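PDB 4O81: phosphoribosylaminoimidazole-succinocarboxamide synthase from Pyrococcus horikoshii, which catalyses the ATP-dependent joining of L-aspartate to a carboxyaminoimidazole ribonucleotide, forming SAICAR on the de novo route to IMP. Local coordinates for residues A[171-176]-A[196-201]. Residues are numbered along the deposited sequence; the frame is centred on the assembly and turned at random.
Sequences LVDFKL and TCRFWD. With AMP (adenosine monophosphate), chain K.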
# COMPACT_ATOMS: atom_id res chain seq x y z
N LEU A 171 -7.20 -8.71 -1.36
CA LEU A 171 -7.00 -9.30 -0.03
C LEU A 171 -8.11 -8.81 0.87
O LEU A 171 -8.07 -7.68 1.37
CB LEU A 171 -5.65 -8.92 0.56
CG LEU A 171 -5.23 -9.48 1.93
CD1 LEU A 171 -5.19 -11.00 1.93
CD2 LEU A 171 -3.87 -8.91 2.29
N VAL A 172 -9.12 -9.65 1.06
CA VAL A 172 -10.34 -9.28 1.79
C VAL A 172 -10.07 -9.26 3.30
O VAL A 172 -10.34 -8.26 3.97
CB VAL A 172 -11.52 -10.23 1.40
CG1 VAL A 172 -12.69 -10.10 2.38
CG2 VAL A 172 -11.98 -9.92 -0.03
N ASP A 173 -9.51 -10.35 3.82
CA ASP A 173 -9.06 -10.43 5.21
C ASP A 173 -8.11 -11.62 5.32
O ASP A 173 -7.95 -12.38 4.34
CB ASP A 173 -10.24 -10.55 6.19
CG ASP A 173 -11.20 -11.68 5.83
OD1 ASP A 173 -10.72 -12.78 5.53
OD2 ASP A 173 -12.42 -11.48 5.83
N PHE A 174 -7.49 -11.79 6.48
CA PHE A 174 -6.58 -12.92 6.71
C PHE A 174 -6.22 -13.06 8.20
O PHE A 174 -6.35 -12.10 8.95
CB PHE A 174 -5.33 -12.85 5.80
CG PHE A 174 -4.42 -11.68 6.07
CD1 PHE A 174 -3.18 -11.88 6.68
CD2 PHE A 174 -4.78 -10.39 5.72
CE1 PHE A 174 -2.32 -10.81 6.93
CE2 PHE A 174 -3.93 -9.32 6.00
CZ PHE A 174 -2.71 -9.53 6.61
N LYS A 175 -5.82 -14.26 8.61
CA LYS A 175 -5.40 -14.53 9.97
C LYS A 175 -3.90 -14.76 10.00
O LYS A 175 -3.36 -15.45 9.15
CB LYS A 175 -6.10 -15.78 10.55
CG LYS A 175 -5.50 -16.25 11.89
CD LYS A 175 -5.49 -17.76 12.13
CE LYS A 175 -4.91 -18.59 10.99
NZ LYS A 175 -3.73 -19.41 11.41
N LEU A 176 -3.24 -14.18 11.00
CA LEU A 176 -1.81 -14.38 11.24
C LEU A 176 -1.63 -14.93 12.64
O LEU A 176 -2.49 -14.72 13.50
CB LEU A 176 -1.05 -13.07 11.15
CG LEU A 176 -1.01 -12.35 9.81
CD1 LEU A 176 -0.24 -11.04 9.96
CD2 LEU A 176 -0.40 -13.25 8.73
N THR A 196 -6.04 -19.56 4.97
CA THR A 196 -6.00 -18.59 6.08
C THR A 196 -6.23 -17.14 5.64
O THR A 196 -6.07 -16.21 6.45
CB THR A 196 -4.66 -18.67 6.82
OG1 THR A 196 -3.61 -18.36 5.90
CG2 THR A 196 -4.44 -20.06 7.43
N CYS A 197 -6.57 -16.95 4.37
CA CYS A 197 -6.88 -15.64 3.78
C CYS A 197 -8.16 -15.72 2.97
O CYS A 197 -8.49 -16.79 2.45
CB CYS A 197 -5.78 -15.19 2.80
SG CYS A 197 -4.07 -15.16 3.35
N ARG A 198 -8.87 -14.60 2.85
CA ARG A 198 -9.90 -14.47 1.84
C ARG A 198 -9.33 -13.68 0.68
O ARG A 198 -8.91 -12.52 0.84
CB ARG A 198 -11.18 -13.79 2.35
CG ARG A 198 -12.04 -14.68 3.24
CD ARG A 198 -13.45 -14.11 3.43
NE ARG A 198 -14.24 -14.99 4.30
CZ ARG A 198 -14.39 -14.82 5.62
NH1 ARG A 198 -13.84 -13.78 6.25
NH2 ARG A 198 -15.12 -15.69 6.30
N PHE A 199 -9.32 -14.32 -0.49
CA PHE A 199 -8.87 -13.70 -1.73
C PHE A 199 -10.04 -13.65 -2.69
O PHE A 199 -10.67 -14.70 -2.95
CB PHE A 199 -7.79 -14.53 -2.40
CG PHE A 199 -6.55 -14.76 -1.59
CD1 PHE A 199 -5.85 -13.71 -1.00
CD2 PHE A 199 -6.03 -16.06 -1.49
CE1 PHE A 199 -4.67 -13.95 -0.31
CE2 PHE A 199 -4.85 -16.30 -0.81
CZ PHE A 199 -4.17 -15.24 -0.22
N TRP A 200 -10.34 -12.47 -3.23
CA TRP A 200 -11.37 -12.33 -4.26
C TRP A 200 -10.78 -11.82 -5.53
O TRP A 200 -9.92 -10.93 -5.53
CB TRP A 200 -12.49 -11.34 -3.89
CG TRP A 200 -13.36 -11.72 -2.73
CD1 TRP A 200 -13.38 -12.91 -2.02
CD2 TRP A 200 -14.39 -10.89 -2.12
NE1 TRP A 200 -14.32 -12.87 -1.02
CE2 TRP A 200 -14.95 -11.69 -1.03
CE3 TRP A 200 -14.88 -9.61 -2.35
CZ2 TRP A 200 -15.97 -11.20 -0.21
CZ3 TRP A 200 -15.90 -9.13 -1.52
CH2 TRP A 200 -16.43 -9.91 -0.47
N ASP A 201 -11.30 -12.33 -6.64
CA ASP A 201 -10.96 -11.75 -7.93
C ASP A 201 -11.43 -10.29 -8.01
O ASP A 201 -12.57 -9.96 -7.66
CB ASP A 201 -11.57 -12.55 -9.08
CG ASP A 201 -11.21 -11.96 -10.40
OD1 ASP A 201 -10.04 -12.07 -10.78
OD2 ASP A 201 -12.08 -11.34 -11.03
P AMP K . -14.04 -14.70 9.97
O1P AMP K . -13.81 -14.13 11.36
O2P AMP K . -14.75 -13.76 9.03
O3P AMP K . -14.64 -16.08 9.94
O5' AMP K . -12.53 -14.94 9.38
C5' AMP K . -11.65 -13.86 9.01
C4' AMP K . -10.40 -14.29 8.22
O4' AMP K . -9.43 -14.91 9.05
C3' AMP K . -10.64 -15.28 7.07
O3' AMP K . -9.70 -15.03 6.01
C2' AMP K . -10.32 -16.62 7.68
O2' AMP K . -9.88 -17.56 6.68
C1' AMP K . -9.21 -16.28 8.67
N9 AMP K . -9.28 -17.19 9.84
C8 AMP K . -9.93 -16.95 10.99
N7 AMP K . -9.80 -18.00 11.85
C5 AMP K . -9.06 -18.93 11.25
C6 AMP K . -8.54 -20.29 11.59
N6 AMP K . -8.81 -20.86 12.79
N1 AMP K . -7.79 -20.92 10.65
C2 AMP K . -7.52 -20.36 9.45
N3 AMP K . -7.96 -19.14 9.08
C4 AMP K . -8.72 -18.39 9.91
O HOH W 1 -2.65 -15.98 6.35
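Asp173 and Arg198 meet because Asp173 CG is tucked between its backbone N and carbonyl carbon (chi1 52°), while Arg198 runs out extended from CG to NE, bringing its guanidinium beside the carboxylate. The planes stand 74° apart; Arg198 NH1 reaches the syn side of Asp173 OD2 at 2.7 Å, a salt bridge lying in the guanidinium plane but tilted from that of the carboxylate. Both groups also grip the AMP: Asp173 OD1 accepts a hydrogen bond from the ribose O3' at 2.5 Å, and Arg198 NH1 donates to the phosphate O2P at 2.9 Å. This nucleotide probably occupies the ribonucleotide substrate's ribose-phosphate site, where Arg93 and Ser99 also bind it. A leucine in place of Arg198 would probably leave the Asp173 carboxylate without this partner and weaken the hold on the phosphate.

The antiparallel strands carry a classic beta bulge, Val172 and Asp173 together opposing Arg198: Val172 N bonds to Arg198 O at 2.9 Å, and Arg198 N to Asp173 O at 2.8 Å. Val172 CG2, anti to its carbonyl carbon, sits over the Trp200 indole face, 3.5 Å from the five-membered ring's centroid, a CH-pi contact. On the face away from the nucleotide, Leu171 CD1 approaches Phe199 CE1 at 3.7 Å, and Cys197 SG lies 3.6 Å from Phe174 CB, oblique to the ring. Here Leu171, Phe174 and Phe199 pack on helix 143-165, while strand 84-93 hydrogen-bonds along the other edge of strand 169-180, leaving the latter between it and strand 197-201.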